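Local coordinates for putative alpha/beta hydrolase (Desulfitobacterium hafniense, PDB 4RPC), which probably acts as a hydrolase of the alpha/beta hydrolase family, its natural substrate not being established, at residues Val89-Gly94 with Asn115-Gly120. Sequence-based numbering, arbitrary orientation.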
loop_
_atom_site.group_PDB
_atom_site.type_symbol
_atom_site.label_atom_id
_atom_site.label_comp_id
_atom_site.label_asym_id
_atom_site.label_seq_id
_atom_site.Cartn_x
_atom_site.Cartn_y
_atom_site.Cartn_z
ATOM N N VAL A 89 -11.410 -6.126 10.952
ATOM C CA VAL A 89 -11.312 -4.807 10.400
ATOM C C VAL A 89 -12.271 -4.636 9.243
ATOM O O VAL A 89 -12.478 -5.561 8.418
ATOM C CB VAL A 89 -9.852 -4.438 10.007
ATOM C CG1 VAL A 89 -8.907 -4.789 11.148
ATOM C CG2 VAL A 89 -9.421 -5.114 8.759
ATOM N N GLN A 90 -12.843 -3.453 9.143
ATOM C CA GLN A 90 -13.891 -3.275 8.143
ATOM C C GLN A 90 -13.259 -3.050 6.814
ATOM O O GLN A 90 -13.817 -3.468 5.801
ATOM C CB GLN A 90 -14.822 -2.106 8.460
ATOM C CG GLN A 90 -15.725 -2.239 9.675
ATOM C CD GLN A 90 -16.508 -3.495 9.687
ATOM O OE1 GLN A 90 -17.169 -3.854 8.713
ATOM N NE2 GLN A 90 -16.406 -4.215 10.787
ATOM N N ALA A 91 -12.081 -2.388 6.807
ATOM C CA ALA A 91 -11.329 -2.147 5.560
ATOM C C ALA A 91 -9.827 -1.962 5.791
ATOM O O ALA A 91 -9.428 -1.270 6.713
ATOM C CB ALA A 91 -11.863 -0.900 4.875
ATOM N N ILE A 92 -9.032 -2.518 4.899
ATOM C CA ILE A 92 -7.639 -2.186 4.742
ATOM C C ILE A 92 -7.415 -1.483 3.398
ATOM O O ILE A 92 -7.804 -2.014 2.334
ATOM C CB ILE A 92 -6.758 -3.437 4.765
ATOM C CG1 ILE A 92 -7.169 -4.372 5.910
ATOM C CG2 ILE A 92 -5.304 -3.045 4.970
ATOM C CD1 ILE A 92 -6.249 -5.570 5.964
ATOM N N TYR A 93 -6.862 -0.274 3.452
ATOM C CA TYR A 93 -6.393 0.382 2.280
ATOM C C TYR A 93 -4.888 0.184 2.288
ATOM O O TYR A 93 -4.235 0.368 3.303
ATOM C CB TYR A 93 -6.784 1.862 2.264
ATOM C CG TYR A 93 -6.075 2.615 1.183
ATOM C CD1 TYR A 93 -6.597 2.715 -0.086
ATOM C CD2 TYR A 93 -4.814 3.165 1.422
ATOM C CE1 TYR A 93 -5.922 3.388 -1.082
ATOM C CE2 TYR A 93 -4.142 3.834 0.430
ATOM C CZ TYR A 93 -4.698 3.932 -0.828
ATOM O OH TYR A 93 -3.988 4.633 -1.779
ATOM N N GLY A 94 -4.337 -0.270 1.185
ATOM C CA GLY A 94 -2.920 -0.384 1.099
ATOM C C GLY A 94 -2.447 0.133 -0.208
ATOM O O GLY A 94 -3.049 -0.145 -1.261
ATOM N N ASN A 115 -13.122 -5.893 3.817
ATOM C CA ASN A 115 -12.903 -5.230 2.547
ATOM C C ASN A 115 -11.438 -4.932 2.362
ATOM O O ASN A 115 -10.772 -4.426 3.295
ATOM C CB ASN A 115 -13.631 -3.876 2.502
ATOM C CG ASN A 115 -15.165 -3.994 2.469
ATOM O OD1 ASN A 115 -15.769 -4.051 1.387
ATOM N ND2 ASN A 115 -15.789 -3.928 3.632
ATOM N N LEU A 116 -10.941 -5.131 1.153
ATOM C CA LEU A 116 -9.573 -4.773 0.814
ATOM C C LEU A 116 -9.703 -3.709 -0.217
ATOM O O LEU A 116 -10.484 -3.882 -1.156
ATOM C CB LEU A 116 -8.817 -5.940 0.231
ATOM C CG LEU A 116 -8.407 -7.039 1.157
ATOM C CD1 LEU A 116 -7.797 -8.138 0.331
ATOM C CD2 LEU A 116 -7.423 -6.546 2.166
ATOM N N LEU A 117 -8.992 -2.582 -0.024
ATOM C CA LEU A 117 -8.870 -1.574 -1.072
ATOM C C LEU A 117 -7.431 -1.538 -1.493
ATOM O O LEU A 117 -6.548 -1.136 -0.691
ATOM C CB LEU A 117 -9.249 -0.204 -0.567
ATOM C CG LEU A 117 -10.725 0.138 -0.454
ATOM C CD1 LEU A 117 -11.383 -0.668 0.622
ATOM C CD2 LEU A 117 -10.943 1.638 -0.267
ATOM N N LEU A 118 -7.181 -1.910 -2.721
ATOM C CA LEU A 118 -5.835 -2.129 -3.150
ATOM C C LEU A 118 -5.482 -1.145 -4.199
ATOM O O LEU A 118 -6.090 -1.143 -5.270
ATOM C CB LEU A 118 -5.685 -3.564 -3.656
ATOM C CG LEU A 118 -6.163 -4.631 -2.705
ATOM C CD1 LEU A 118 -6.143 -6.019 -3.355
ATOM C CD2 LEU A 118 -5.312 -4.626 -1.426
ATOM N N ASP A 119 -4.507 -0.286 -3.891
ATOM C CA ASP A 119 -4.134 0.800 -4.781
ATOM C C ASP A 119 -2.717 0.516 -5.250
ATOM O O ASP A 119 -1.811 0.537 -4.433
ATOM C CB ASP A 119 -4.252 2.139 -3.979
ATOM C CG ASP A 119 -4.231 3.452 -4.851
ATOM O OD1 ASP A 119 -3.927 3.415 -6.085
ATOM O OD2 ASP A 119 -4.515 4.565 -4.266
ATOM N N GLY A 120 -2.510 0.250 -6.552
ATOM C CA GLY A 120 -1.175 0.051 -7.120
ATOM C C GLY A 120 -0.372 -1.127 -6.597
ATOM O O GLY A 120 0.868 -1.072 -6.475
#
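Ile92, Tyr93 and Gly94 pair in parallel register with Leu116, Leu117 and Leu118, the strand axes 4.8 Å apart and almost parallel, in the beta-alpha-beta crossover of an alpha/beta hydrolase fold. Four backbone bonds join the strands, among them Leu117 N to Ile92 O at 2.7 Å and nearly straight. The face bearing Ile92 and Leu116 is apolar: Ile92 CD1 lies 4.1 Å from Leu116 CD2, the branched chains side by side, both touching Ala102 of the connecting helix 97-108. On the other face, packed against helix 249-259, chi1 of 169° sets Tyr93 CG anti to the backbone N; the ring crosses Leu117 at about a right angle, CD1 4.0 Å from Leu117 CB. Tyr93 OH donates to Asp119 OD2 at 2.5 Å, on the anti side but tilted out of the carboxylate plane, which is turned 75° from the ring. A phenylalanine at Tyr93 would probably leave OD2 of the buried Asp119 without this donor. Gly94, whose N bonds Leu117 O, opens a GxSxG pattern consistent with a nucleophile elbow. At the opposite end an amide suits Asn115: OD1 bonds Arg204 NH2, and ND2 donates to Gln90 O at 3.0 Å, the acceptor only 4° out of the amide plane.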